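Local coordinates for tRNA (guanine(6)-N2)-methyltransferase (Thermus thermophilus, PDB 3TMA), which transfers a methyl group from S-adenosyl-L-methionine to N2 of the guanosine at position 6 of tRNA(Phe), at residues E31-E36 with L196-A201; G92-A97 with V156-E161; R176-A181 with L249-S254; E290-L295 with P320-R325; T216-A221 with I256-A261. All blocks are in the same frame, centred on the assembly; numbering follows the deposited sequence. Where two conformers were deposited one is given.

Contact 1. Residues E31-E36 with L196-A201; sequences EDLLLE and LRLADA
Arg-197, the first residue of 196-201 to reach helix 31-41, stretches along the gap toward Leu-33 and Glu-36. With chi2 at 172° and chi3 at 171° the chain is almost straight beyond CG, and NH1 stops 4.4 Å from Leu-33 O, which lies oblique to the guanidinium plane. A water fills that gap. It donates to Leu-33 O at 2.9 Å and to Glu-36 OE1 at 3.2 Å, and accepts from Arg-197 NH1 at a distance of 2.4 Å, too short to be taken at face value. NE, at the base of the guanidinium, bonds to Gln-193 OE1 one turn back in the same helix.

Leu-198 supplies the apolar half. Its CG lies 4.1 Å from Leu-33 CD2, and the two leucine side chains cross at about a right angle. Arg-337 of strand 331-338 touches both leucines and also forms a salt bridge with Asp-32 OD1, while Leu-72 touches Leu-33 and Arg-197.

Past Leu-198 the helix closes in a Schellman motif. Asp-200 takes positive phi; Ala-201 N bonds back to Leu-196 O at 3.1 Å and Asp-200 N to Arg-197 O at 3.0 Å.

The joint therefore runs between the N-terminal part of the protein and the Rossmann-fold domain. One small leucine pair touches directly, and the opposite charges of Glu-36 OE1 and Arg-197 NH1, 5.0 Å apart, appear to be linked through water, if the short leg to NH1 is trusted, their attraction probably adding to the hold without a direct salt bridge.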
# COMPACT_ATOMS: atom_id res chain seq x y z
N GLU A 31 -8.00 -4.14 -0.91
CA GLU A 31 -8.93 -3.89 0.23
C GLU A 31 -9.10 -5.10 1.13
O GLU A 31 -9.14 -4.95 2.36
CB GLU A 31 -10.33 -3.50 -0.27
CG GLU A 31 -10.33 -2.26 -1.15
CD GLU A 31 -10.00 -2.60 -2.64
OE1 GLU A 31 -9.84 -3.79 -3.00
OE2 GLU A 31 -9.89 -1.65 -3.44
N ASP A 32 -9.27 -6.29 0.53
CA ASP A 32 -9.47 -7.50 1.32
C ASP A 32 -8.30 -7.79 2.26
O ASP A 32 -8.52 -8.18 3.41
CB ASP A 32 -9.79 -8.72 0.46
CG ASP A 32 -8.76 -8.99 -0.64
OD1 ASP A 32 -7.78 -8.19 -0.83
OD2 ASP A 32 -8.96 -10.00 -1.34
N LEU A 33 -7.08 -7.55 1.87
CA LEU A 33 -5.89 -7.72 2.71
C LEU A 33 -5.81 -6.62 3.80
O LEU A 33 -5.42 -6.88 4.92
CB LEU A 33 -4.61 -7.68 1.86
CG LEU A 33 -4.36 -8.80 0.83
CD1 LEU A 33 -5.58 -8.93 -0.12
CD2 LEU A 33 -3.12 -8.45 0.02
N LEU A 34 -6.11 -5.44 3.40
CA LEU A 34 -6.13 -4.37 4.40
C LEU A 34 -7.19 -4.65 5.45
O LEU A 34 -6.99 -4.42 6.65
CB LEU A 34 -6.43 -3.03 3.70
CG LEU A 34 -6.58 -1.87 4.69
CD1 LEU A 34 -5.30 -1.66 5.51
CD2 LEU A 34 -6.93 -0.59 3.93
N LEU A 35 -8.33 -5.18 5.00
CA LEU A 35 -9.40 -5.53 5.93
C LEU A 35 -8.95 -6.61 6.93
O LEU A 35 -9.23 -6.50 8.13
CB LEU A 35 -10.65 -6.00 5.17
CG LEU A 35 -11.77 -6.59 6.00
CD1 LEU A 35 -12.32 -5.51 6.93
CD2 LEU A 35 -12.88 -7.19 5.09
N GLU A 36 -8.18 -7.59 6.47
CA GLU A 36 -7.61 -8.60 7.39
C GLU A 36 -6.66 -8.00 8.43
O GLU A 36 -6.69 -8.41 9.61
CB GLU A 36 -6.92 -9.73 6.63
CG GLU A 36 -7.90 -10.49 5.75
CD GLU A 36 -7.25 -11.42 4.71
OE1 GLU A 36 -6.03 -11.70 4.78
OE2 GLU A 36 -8.00 -11.86 3.80
N LEU A 196 3.98 -10.53 -0.21
CA LEU A 196 4.29 -11.38 0.94
C LEU A 196 3.06 -12.16 1.44
O LEU A 196 3.10 -13.38 1.62
CB LEU A 196 4.79 -10.46 2.04
CG LEU A 196 5.70 -10.93 3.15
CD1 LEU A 196 6.92 -11.66 2.60
CD2 LEU A 196 6.09 -9.69 3.93
N ARG A 197 1.97 -11.44 1.69
CA ARG A 197 0.72 -12.03 2.16
C ARG A 197 0.03 -12.91 1.11
O ARG A 197 -0.51 -13.98 1.44
CB ARG A 197 -0.24 -10.91 2.62
CG ARG A 197 0.25 -10.23 3.90
CD ARG A 197 -0.55 -8.98 4.31
NE ARG A 197 -0.15 -8.53 5.65
CZ ARG A 197 -0.90 -8.64 6.75
NH1 ARG A 197 -2.14 -9.13 6.69
NH2 ARG A 197 -0.41 -8.25 7.92
N LEU A 198 0.00 -12.45 -0.15
CA LEU A 198 -0.62 -13.27 -1.20
C LEU A 198 0.14 -14.58 -1.43
O LEU A 198 -0.45 -15.57 -1.81
CB LEU A 198 -0.73 -12.51 -2.51
CG LEU A 198 -1.70 -11.34 -2.45
CD1 LEU A 198 -1.45 -10.39 -3.64
CD2 LEU A 198 -3.15 -11.92 -2.47
N ALA A 199 1.45 -14.57 -1.20
CA ALA A 199 2.28 -15.79 -1.30
C ALA A 199 2.23 -16.65 -0.03
O ALA A 199 2.81 -17.75 0.02
CB ALA A 199 3.73 -15.43 -1.61
N ASP A 200 1.52 -16.16 0.98
CA ASP A 200 1.38 -16.84 2.26
C ASP A 200 2.78 -17.15 2.83
O ASP A 200 3.07 -18.27 3.19
CB ASP A 200 0.58 -18.14 2.07
CG ASP A 200 0.20 -18.80 3.40
OD1 ASP A 200 0.21 -20.06 3.47
OD2 ASP A 200 -0.09 -18.07 4.38
N ALA A 201 3.67 -16.15 2.84
CA ALA A 201 4.98 -16.30 3.49
C ALA A 201 4.82 -16.16 5.03
O ALA A 201 4.14 -15.26 5.48
CB ALA A 201 5.91 -15.24 3.01
O HOH W 1 -3.89 -9.34 5.02

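Contact 2. Residues G92-A97 with V156-E161; sequences GALERA and VDVRGE
In the THUMP domain, Leu-94 of helix 90-99 meets Val-156 and Val-158 of strand 152-159 without any flat group between them; the two guanidiniums of these segments lie elsewhere. That of Arg-96 folds back over its own helix, with Gly-92 C 3.5 Å above the centre of one face and Ala-93 N over the same face nearer the rim, and its NH2 forms a salt bridge with Asp-89. That of Arg-159 donates through NH2 to Asp-157 OD2 at 2.6 Å (N-H...O 148°), on the anti side of the carboxylate but tilted 30° out of its plane; Glu-23 is a second anionic partner, and Phe-164 makes a cation-pi contact.

The strand, part of a mixed sheet, alternates: Asp-157 points away from the helix, while Val-156 and Val-158 point toward it. In Val-156, CG1 stands anti to the backbone N (chi1 -178°), which sends this methyl to the leucine. Val-129 of helix 126-141 touches both Leu-94 and Val-156, so helix 126-141 shares this buried layer.

Leu-94 divides its two methyls between the valines: CD2 sits 4.1 Å from Val-156 CG1, and CD1 lies 4.4 Å from Val-158 CG2.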
# COMPACT_ATOMS: atom_id res chain seq x y z
N GLY A 92 -24.33 24.66 3.33
CA GLY A 92 -24.74 25.06 4.68
C GLY A 92 -24.76 23.87 5.64
O GLY A 92 -24.26 23.97 6.76
N ALA A 93 -25.25 22.73 5.17
CA ALA A 93 -25.32 21.56 6.03
C ALA A 93 -23.92 21.06 6.40
O ALA A 93 -23.68 20.71 7.55
CB ALA A 93 -26.14 20.47 5.39
N LEU A 94 -22.98 21.08 5.45
CA LEU A 94 -21.60 20.69 5.74
C LEU A 94 -20.95 21.62 6.75
O LEU A 94 -20.19 21.17 7.62
CB LEU A 94 -20.72 20.62 4.47
CG LEU A 94 -21.07 19.51 3.46
CD1 LEU A 94 -20.45 19.79 2.10
CD2 LEU A 94 -20.66 18.12 3.95
N GLU A 95 -21.16 22.93 6.57
CA GLU A 95 -20.58 23.93 7.47
C GLU A 95 -21.12 23.71 8.89
O GLU A 95 -20.33 23.65 9.85
CB GLU A 95 -20.95 25.33 6.98
CG GLU A 95 -20.34 26.46 7.78
CD GLU A 95 -21.14 27.77 7.61
OE1 GLU A 95 -21.77 27.94 6.53
OE2 GLU A 95 -21.19 28.58 8.58
N ARG A 96 -22.44 23.52 9.02
CA ARG A 96 -23.04 23.20 10.32
C ARG A 96 -22.55 21.89 10.95
O ARG A 96 -22.31 21.86 12.15
CB ARG A 96 -24.58 23.20 10.26
CG ARG A 96 -25.18 24.61 10.02
CD ARG A 96 -26.71 24.58 9.81
NE ARG A 96 -27.05 25.30 8.58
CZ ARG A 96 -27.66 24.75 7.53
NH1 ARG A 96 -28.11 23.49 7.58
NH2 ARG A 96 -27.86 25.47 6.45
N ALA A 97 -22.43 20.84 10.14
CA ALA A 97 -21.84 19.59 10.61
C ALA A 97 -20.41 19.79 11.12
O ALA A 97 -20.05 19.23 12.16
CB ALA A 97 -21.82 18.56 9.50
N VAL A 156 -13.01 16.43 4.18
CA VAL A 156 -14.43 16.31 3.92
C VAL A 156 -14.60 15.51 2.63
O VAL A 156 -14.05 15.89 1.58
CB VAL A 156 -15.08 17.71 3.70
CG1 VAL A 156 -16.63 17.56 3.48
CG2 VAL A 156 -14.78 18.65 4.90
N ASP A 157 -15.25 14.36 2.70
CA ASP A 157 -15.43 13.56 1.48
C ASP A 157 -16.92 13.41 1.26
O ASP A 157 -17.64 12.93 2.16
CB ASP A 157 -14.82 12.16 1.61
CG ASP A 157 -13.28 12.15 1.58
OD1 ASP A 157 -12.63 13.14 1.99
OD2 ASP A 157 -12.72 11.12 1.16
N VAL A 158 -17.37 13.77 0.06
CA VAL A 158 -18.77 13.62 -0.29
C VAL A 158 -18.88 12.47 -1.29
O VAL A 158 -18.22 12.47 -2.34
CB VAL A 158 -19.36 14.92 -0.88
CG1 VAL A 158 -20.87 14.74 -1.18
CG2 VAL A 158 -19.16 16.11 0.08
N ARG A 159 -19.65 11.45 -0.93
CA ARG A 159 -19.74 10.25 -1.77
C ARG A 159 -21.19 9.93 -2.00
O ARG A 159 -21.90 9.48 -1.09
CB ARG A 159 -19.00 9.08 -1.13
CG ARG A 159 -17.72 9.46 -0.37
CD ARG A 159 -16.72 8.34 -0.35
NE ARG A 159 -15.41 8.76 0.17
CZ ARG A 159 -14.76 8.17 1.17
NH1 ARG A 159 -15.29 7.13 1.81
NH2 ARG A 159 -13.57 8.65 1.56
N GLY A 160 -21.66 10.19 -3.21
CA GLY A 160 -23.09 10.07 -3.50
C GLY A 160 -23.87 10.99 -2.58
O GLY A 160 -23.61 12.19 -2.55
N GLU A 161 -24.81 10.42 -1.82
CA GLU A 161 -25.65 11.21 -0.93
C GLU A 161 -25.08 11.39 0.49
O GLU A 161 -25.62 12.18 1.26
CB GLU A 161 -27.06 10.62 -0.84
CG GLU A 161 -27.64 10.06 -2.15

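Contact 3. Residues R176-A181 with L249-S254; sequences RRFPKA and LASGLS
Phe-178 reaches Ser-251 and Leu-253 with one side of its ring. Its CB starts beside helix 216-225, 4.1 Å from Leu-219 CD1. From there chi1 of -48° places CG anti to the carbonyl carbon, and the ring swings out between that helix and the end of helix 238-250. CD1 and CE1 share Ser-251 OG, which sits at the ring edge, in plane, 3.6 Å from CE1. CE1 also meets Leu-253 CD1 at 4.0 Å; this methyl comes in obliquely, and the two side chains cross at about a right angle. At the other edge of the ring, Phe-178 CE2 lies 3.5 Å from Glu-220 OE1. That oxygen also receives the salt bridge from Arg-177 NE. Arg-177 CB stands over one face, offset toward the rim.

Farther out at the surface, Lys-180 bends at chi3 and chi4 and lays CE 3.8 Å from Ala-250 CB.

Helix 238-250 ends here in a Schellman motif with Gly-252 at positive phi, bringing Leu-253 back toward the ring. The arrangement ties the loop between strand 162-168 and helix 189-198 to the Rossmann-fold helix layer, with the Phe-178 side chain about 6 Å from that of Thr-216, a residue of the probable S-adenosyl-L-methionine site.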
# COMPACT_ATOMS: atom_id res chain seq x y z
N ARG A 176 5.89 5.44 3.40
CA ARG A 176 7.23 6.04 3.28
C ARG A 176 8.30 5.41 4.18
O ARG A 176 9.36 6.00 4.41
CB ARG A 176 7.17 7.54 3.56
CG ARG A 176 6.35 8.29 2.56
CD ARG A 176 7.17 8.63 1.31
NE ARG A 176 6.67 9.84 0.68
CZ ARG A 176 5.72 9.87 -0.26
NH1 ARG A 176 5.21 8.73 -0.72
NH2 ARG A 176 5.31 11.03 -0.75
N ARG A 177 8.11 4.17 4.60
CA ARG A 177 9.19 3.44 5.26
C ARG A 177 10.29 3.05 4.26
O ARG A 177 10.03 2.97 3.03
CB ARG A 177 8.65 2.24 6.04
CG ARG A 177 7.71 1.30 5.25
CD ARG A 177 7.25 0.16 6.14
NE ARG A 177 6.43 -0.81 5.41
CZ ARG A 177 5.13 -0.65 5.14
NH1 ARG A 177 4.50 0.46 5.51
NH2 ARG A 177 4.46 -1.59 4.48
N PHE A 178 11.49 2.82 4.78
CA PHE A 178 12.65 2.44 3.97
C PHE A 178 12.98 3.45 2.85
O PHE A 178 13.13 3.04 1.70
CB PHE A 178 12.48 1.01 3.40
CG PHE A 178 12.04 0.01 4.42
CD1 PHE A 178 12.69 -0.06 5.64
CD2 PHE A 178 10.93 -0.81 4.20
CE1 PHE A 178 12.26 -0.95 6.64
CE2 PHE A 178 10.51 -1.74 5.17
CZ PHE A 178 11.17 -1.81 6.39
N PRO A 179 13.12 4.76 3.19
CA PRO A 179 13.31 5.80 2.19
C PRO A 179 14.64 5.64 1.43
O PRO A 179 14.72 6.01 0.26
CB PRO A 179 13.28 7.11 3.01
CG PRO A 179 13.76 6.71 4.38
CD PRO A 179 13.13 5.31 4.56
N LYS A 180 15.66 5.06 2.06
CA LYS A 180 16.91 4.80 1.35
C LYS A 180 16.72 3.86 0.14
O LYS A 180 17.44 3.95 -0.84
CB LYS A 180 17.99 4.26 2.29
CG LYS A 180 18.88 5.32 2.96
CD LYS A 180 19.76 4.71 4.07
CE LYS A 180 19.77 5.58 5.33
NZ LYS A 180 20.67 6.77 5.26
N ALA A 181 15.74 2.97 0.20
CA ALA A 181 15.43 2.14 -0.96
C ALA A 181 14.42 2.78 -1.94
O ALA A 181 14.13 2.20 -2.97
CB ALA A 181 14.96 0.77 -0.51
N LEU A 249 21.11 -2.04 6.66
CA LEU A 249 21.81 -1.66 7.88
C LEU A 249 21.06 -0.57 8.69
O LEU A 249 20.94 -0.67 9.92
CB LEU A 249 23.27 -1.27 7.58
CG LEU A 249 24.07 -0.85 8.85
CD1 LEU A 249 24.18 -1.99 9.84
CD2 LEU A 249 25.45 -0.30 8.54
N ALA A 250 20.53 0.44 8.01
CA ALA A 250 19.90 1.57 8.70
C ALA A 250 18.66 1.14 9.50
O ALA A 250 18.34 1.75 10.54
CB ALA A 250 19.53 2.66 7.68
N SER A 251 17.98 0.09 9.05
CA SER A 251 16.82 -0.42 9.80
C SER A 251 17.08 -1.69 10.60
O SER A 251 16.12 -2.29 11.08
CB SER A 251 15.64 -0.70 8.84
OG SER A 251 15.09 0.50 8.31
N GLY A 252 18.33 -2.13 10.74
CA GLY A 252 18.66 -3.32 11.55
C GLY A 252 18.34 -4.66 10.87
O GLY A 252 18.11 -5.67 11.54
N LEU A 253 18.35 -4.68 9.54
CA LEU A 253 17.91 -5.85 8.78
C LEU A 253 19.08 -6.45 8.02
O LEU A 253 18.95 -6.83 6.87
CB LEU A 253 16.77 -5.46 7.80
CG LEU A 253 15.53 -4.82 8.45
CD1 LEU A 253 14.53 -4.18 7.45
CD2 LEU A 253 14.81 -5.81 9.36
N SER A 254 20.22 -6.56 8.67
CA SER A 254 21.42 -6.94 8.00
C SER A 254 21.61 -8.39 7.67
O SER A 254 22.59 -8.68 7.07
CB SER A 254 22.63 -6.48 8.78
OG SER A 254 22.65 -5.11 8.98

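Contact 4. Residues E290-L295 with P320-R325; sequences EGLFHL and PALLKR
Phe-293 and Leu-322 make the central contact: Leu-322 CD1 lies 3.7 Å from Phe-293 CD1 and 4.0 Å from its CB, tucked into the angle between ring and backbone. The methyl meets the ring obliquely. Next along the same side of the ring, Arg-325 CG approaches Phe-293 CE1 at 3.5 Å, so the aliphatic base of the arginine does the touching; the chain then bends at chi2 and chi3, and the guanidinium plane ends up 73° from the ring plane. The other leucine methyl, Leu-322 CD2, reaches back to Leu-292 CD2 at 4.3 Å, so that Leu-322 wedges between two successive residues of the facing helix.

Phe-293 has chi1 of 175°, which holds CG anti to the backbone N and sends the ring outward from its helix to Leu-322 and Arg-325. The two helical segments are 9.8 Å apart at closest approach and cross at -48°.

Further out, Leu-323 rests on Tyr-296 and Leu-300 of helix 290-305, while Pro-320 and Lys-324 touch strand 347-353. The helices precede and follow strand 312-317 in the chain; the sheet, five parallel strands then antiparallel 347-353 and 331-338, is that of a class I Rossmann-fold methyltransferase.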
# COMPACT_ATOMS: atom_id res chain seq x y z
N GLU A 290 10.07 -9.45 -27.44
CA GLU A 290 10.68 -10.77 -27.54
C GLU A 290 11.76 -10.97 -26.47
O GLU A 290 11.90 -12.07 -25.93
CB GLU A 290 11.25 -11.02 -28.94
CG GLU A 290 10.29 -10.73 -30.10
CD GLU A 290 8.86 -11.18 -29.82
OE1 GLU A 290 8.60 -11.72 -28.72
OE2 GLU A 290 8.00 -10.99 -30.71
N GLY A 291 12.51 -9.90 -26.18
CA GLY A 291 13.51 -9.90 -25.11
C GLY A 291 12.83 -10.09 -23.77
O GLY A 291 13.31 -10.83 -22.91
N LEU A 292 11.70 -9.41 -23.59
CA LEU A 292 10.91 -9.59 -22.39
C LEU A 292 10.37 -11.01 -22.24
O LEU A 292 10.43 -11.58 -21.16
CB LEU A 292 9.78 -8.57 -22.32
CG LEU A 292 9.14 -8.41 -20.95
CD1 LEU A 292 10.18 -8.00 -19.87
CD2 LEU A 292 8.04 -7.38 -21.07
N PHE A 293 9.87 -11.59 -23.32
CA PHE A 293 9.36 -12.95 -23.27
C PHE A 293 10.45 -13.93 -22.85
O PHE A 293 10.18 -14.88 -22.11
CB PHE A 293 8.77 -13.39 -24.63
CG PHE A 293 8.32 -14.84 -24.65
CD1 PHE A 293 7.17 -15.24 -23.97
CD2 PHE A 293 9.05 -15.80 -25.33
CE1 PHE A 293 6.75 -16.56 -23.98
CE2 PHE A 293 8.63 -17.13 -25.35
CZ PHE A 293 7.49 -17.51 -24.66
N HIS A 294 11.66 -13.69 -23.36
CA HIS A 294 12.80 -14.54 -23.04
C HIS A 294 13.25 -14.38 -21.59
O HIS A 294 13.70 -15.34 -20.98
CB HIS A 294 13.98 -14.31 -23.99
CG HIS A 294 15.15 -15.22 -23.74
ND1 HIS A 294 15.21 -16.52 -24.21
CD2 HIS A 294 16.29 -15.04 -23.02
CE1 HIS A 294 16.35 -17.07 -23.84
NE2 HIS A 294 17.02 -16.20 -23.11
N LEU A 295 13.11 -13.18 -21.04
CA LEU A 295 13.42 -13.01 -19.61
C LEU A 295 12.40 -13.76 -18.77
O LEU A 295 12.78 -14.45 -17.81
CB LEU A 295 13.49 -11.54 -19.20
CG LEU A 295 13.46 -11.14 -17.70
CD1 LEU A 295 14.64 -11.68 -16.92
CD2 LEU A 295 13.47 -9.63 -17.65
N PRO A 320 0.02 -9.81 -18.50
CA PRO A 320 -0.46 -11.13 -18.06
C PRO A 320 -0.52 -12.18 -19.18
O PRO A 320 -0.17 -13.35 -18.94
CB PRO A 320 -1.85 -10.84 -17.47
CG PRO A 320 -2.28 -9.55 -18.12
CD PRO A 320 -0.99 -8.76 -18.28
N ALA A 321 -0.90 -11.78 -20.39
CA ALA A 321 -0.95 -12.74 -21.48
C ALA A 321 0.46 -13.30 -21.79
O ALA A 321 0.64 -14.49 -22.01
CB ALA A 321 -1.56 -12.11 -22.72
N LEU A 322 1.45 -12.43 -21.83
CA LEU A 322 2.80 -12.88 -22.13
C LEU A 322 3.35 -13.76 -20.99
O LEU A 322 4.06 -14.74 -21.23
CB LEU A 322 3.70 -11.66 -22.28
CG LEU A 322 5.07 -11.93 -22.90
CD1 LEU A 322 4.86 -12.41 -24.36
CD2 LEU A 322 5.85 -10.63 -22.85
N LEU A 323 3.12 -13.33 -19.76
CA LEU A 323 3.52 -14.12 -18.59
C LEU A 323 2.93 -15.52 -18.67
O LEU A 323 3.61 -16.51 -18.42
CB LEU A 323 3.04 -13.45 -17.30
CG LEU A 323 3.55 -13.99 -15.95
CD1 LEU A 323 3.06 -15.38 -15.63
CD2 LEU A 323 5.06 -13.93 -15.95
N LYS A 324 1.64 -15.60 -18.96
CA LYS A 324 0.97 -16.89 -19.01
C LYS A 324 1.45 -17.76 -20.15
O LYS A 324 1.63 -18.96 -19.98
CB LYS A 324 -0.55 -16.73 -18.97
CG LYS A 324 -1.00 -16.03 -17.69
CD LYS A 324 -2.37 -16.50 -17.23
CE LYS A 324 -3.39 -15.42 -17.39
NZ LYS A 324 -3.49 -15.09 -18.82
N ARG A 325 1.70 -17.15 -21.30
CA ARG A 325 2.37 -17.83 -22.36
C ARG A 325 3.72 -18.46 -21.96
O ARG A 325 4.05 -19.56 -22.43
CB ARG A 325 2.56 -16.85 -23.53
CG ARG A 325 3.43 -17.35 -24.69
CD ARG A 325 2.63 -18.07 -25.78
NE ARG A 325 1.61 -17.18 -26.34
CZ ARG A 325 1.48 -16.90 -27.63
NH1 ARG A 325 0.54 -16.04 -28.00
NH2 ARG A 325 2.25 -17.47 -28.54

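Contact 5. Residues T216-A221 with I256-A261; sequences TIALEA and IRFLRA
Ala-218 CB presses into the corner formed by Phe-258 and Ile-256, 4.0 Å from Phe-258 CE1 and 4.1 Å from Ile-256 CG2. Those two side chains also touch each other: CG2 of Ile-256 lies 3.4 Å above the plane of the Phe-258 ring, offset toward its rim, while the alanine methyl comes to the same ring obliquely. The isoleucine splits its branches. CG2 is anti to the backbone N and stays by the phenylalanine, whereas CG1, at chi1 -65°, carries CD1 to the helix backbone, where it lies 3.7 Å from Ala-218 O. The same CD1 meets Leu-219 CD2 at 3.9 Å, the two side chains crossing at about a right angle. All four touching residues are buried.

Helix 216-225 begins at Thr-216, which by similarity belongs to the S-adenosyl-L-methionine site. Around this contact, Ala-218 also touches Val-231 and Ala-233 of strand 231-235, the parallel neighbour of edge strand 257-260. Helix 238-250 packs alongside, with Ala-247 and Ala-248 against Leu-219 and Ala-244 against Phe-258.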
# COMPACT_ATOMS: atom_id res chain seq x y z
N THR A 216 13.49 -2.87 -1.85
CA THR A 216 12.19 -2.71 -1.15
C THR A 216 11.49 -4.00 -0.74
O THR A 216 11.07 -4.14 0.44
CB THR A 216 11.21 -1.86 -1.95
OG1 THR A 216 11.80 -0.57 -2.19
CG2 THR A 216 9.89 -1.68 -1.17
N ILE A 217 11.41 -4.97 -1.66
CA ILE A 217 10.74 -6.23 -1.34
C ILE A 217 11.51 -7.05 -0.27
O ILE A 217 10.89 -7.55 0.69
CB ILE A 217 10.52 -7.09 -2.58
CG1 ILE A 217 9.42 -6.48 -3.45
CG2 ILE A 217 10.08 -8.49 -2.20
CD1 ILE A 217 9.42 -7.06 -4.90
N ALA A 218 12.84 -7.12 -0.40
CA ALA A 218 13.67 -7.80 0.60
C ALA A 218 13.55 -7.19 2.00
O ALA A 218 13.49 -7.92 3.00
CB ALA A 218 15.18 -7.85 0.17
N LEU A 219 13.53 -5.85 2.08
CA LEU A 219 13.49 -5.18 3.36
C LEU A 219 12.12 -5.41 3.97
O LEU A 219 12.02 -5.60 5.18
CB LEU A 219 13.74 -3.65 3.18
CG LEU A 219 15.12 -3.28 2.57
CD1 LEU A 219 15.15 -1.81 2.08
CD2 LEU A 219 16.22 -3.51 3.60
N GLU A 220 11.04 -5.27 3.17
CA GLU A 220 9.69 -5.54 3.68
C GLU A 220 9.55 -6.96 4.24
O GLU A 220 8.99 -7.18 5.36
CB GLU A 220 8.62 -5.25 2.62
CG GLU A 220 7.16 -5.36 3.17
CD GLU A 220 6.76 -4.22 4.18
OE1 GLU A 220 7.48 -3.22 4.33
OE2 GLU A 220 5.71 -4.36 4.82
N ALA A 221 10.07 -7.92 3.49
CA ALA A 221 10.06 -9.31 3.91
C ALA A 221 10.85 -9.51 5.24
O ALA A 221 10.37 -10.17 6.18
CB ALA A 221 10.67 -10.20 2.81
N ILE A 256 19.93 -9.96 5.49
CA ILE A 256 19.55 -10.20 4.08
C ILE A 256 20.82 -10.48 3.25
O ILE A 256 21.80 -9.73 3.38
CB ILE A 256 18.85 -8.99 3.48
CG1 ILE A 256 17.51 -8.75 4.20
CG2 ILE A 256 18.62 -9.21 1.97
CD1 ILE A 256 16.99 -7.28 4.01
N ARG A 257 20.80 -11.51 2.40
CA ARG A 257 21.94 -11.81 1.55
C ARG A 257 21.67 -11.17 0.22
O ARG A 257 20.88 -11.72 -0.59
CB ARG A 257 22.08 -13.33 1.38
CG ARG A 257 23.22 -13.79 0.41
CD ARG A 257 23.52 -15.33 0.57
NE ARG A 257 24.35 -15.87 -0.51
CZ ARG A 257 25.69 -15.79 -0.52
NH1 ARG A 257 26.32 -15.15 0.47
NH2 ARG A 257 26.39 -16.29 -1.52
N PHE A 258 22.28 -10.01 -0.02
CA PHE A 258 22.17 -9.33 -1.33
C PHE A 258 23.32 -9.80 -2.23
O PHE A 258 24.49 -9.73 -1.86
CB PHE A 258 22.28 -7.80 -1.21
CG PHE A 258 21.08 -7.15 -0.52
CD1 PHE A 258 19.92 -6.89 -1.22
CD2 PHE A 258 21.17 -6.77 0.81
CE1 PHE A 258 18.81 -6.26 -0.61
CE2 PHE A 258 20.07 -6.17 1.46
CZ PHE A 258 18.89 -5.92 0.76
N LEU A 259 23.00 -10.15 -3.47
CA LEU A 259 23.99 -10.75 -4.35
C LEU A 259 23.81 -10.20 -5.76
O LEU A 259 22.68 -9.99 -6.21
CB LEU A 259 23.75 -12.26 -4.33
CG LEU A 259 24.83 -13.33 -4.33
CD1 LEU A 259 25.94 -13.13 -3.24
CD2 LEU A 259 24.13 -14.70 -4.21
N ARG A 260 24.92 -9.95 -6.45
CA ARG A 260 24.84 -9.61 -7.86
C ARG A 260 24.46 -10.89 -8.61
O ARG A 260 25.14 -11.90 -8.49
CB ARG A 260 26.18 -9.06 -8.37
CG ARG A 260 26.14 -8.72 -9.87
CD ARG A 260 27.56 -8.61 -10.49
NE ARG A 260 27.58 -9.00 -11.91
CZ ARG A 260 27.27 -8.19 -12.93
NH1 ARG A 260 27.32 -8.64 -14.18
NH2 ARG A 260 26.91 -6.93 -12.71
N ALA A 261 23.35 -10.86 -9.34
CA ALA A 261 22.72 -12.10 -9.81
C ALA A 261 21.85 -11.82 -11.03
O ALA A 261 21.06 -10.86 -11.04
CB ALA A 261 21.89 -12.71 -8.72

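Contact 2 lies in the THUMP domain and is nested inside the loop closed by contact 1, which bridges the N-terminal part and the Rossmann-fold domain; their centres are 33 Å apart. Contacts 3, 4 and 5 belong to the methyltransferase domain. Contacts 3 and 5 alternate along the chain, with centres 11 Å apart, and touch directly, so the loop at 176-181, helix 216-225 and strand 257-260 form one block near the probable cofactor site. Contact 1 joins that block where Leu-196 packs on Ala-221. Contact 4, 24 Å from contact 5 between centres, comes later in the chain. Contacts 2 and 4, with centres 48 Å apart, lie on opposite sides of the chain's centre.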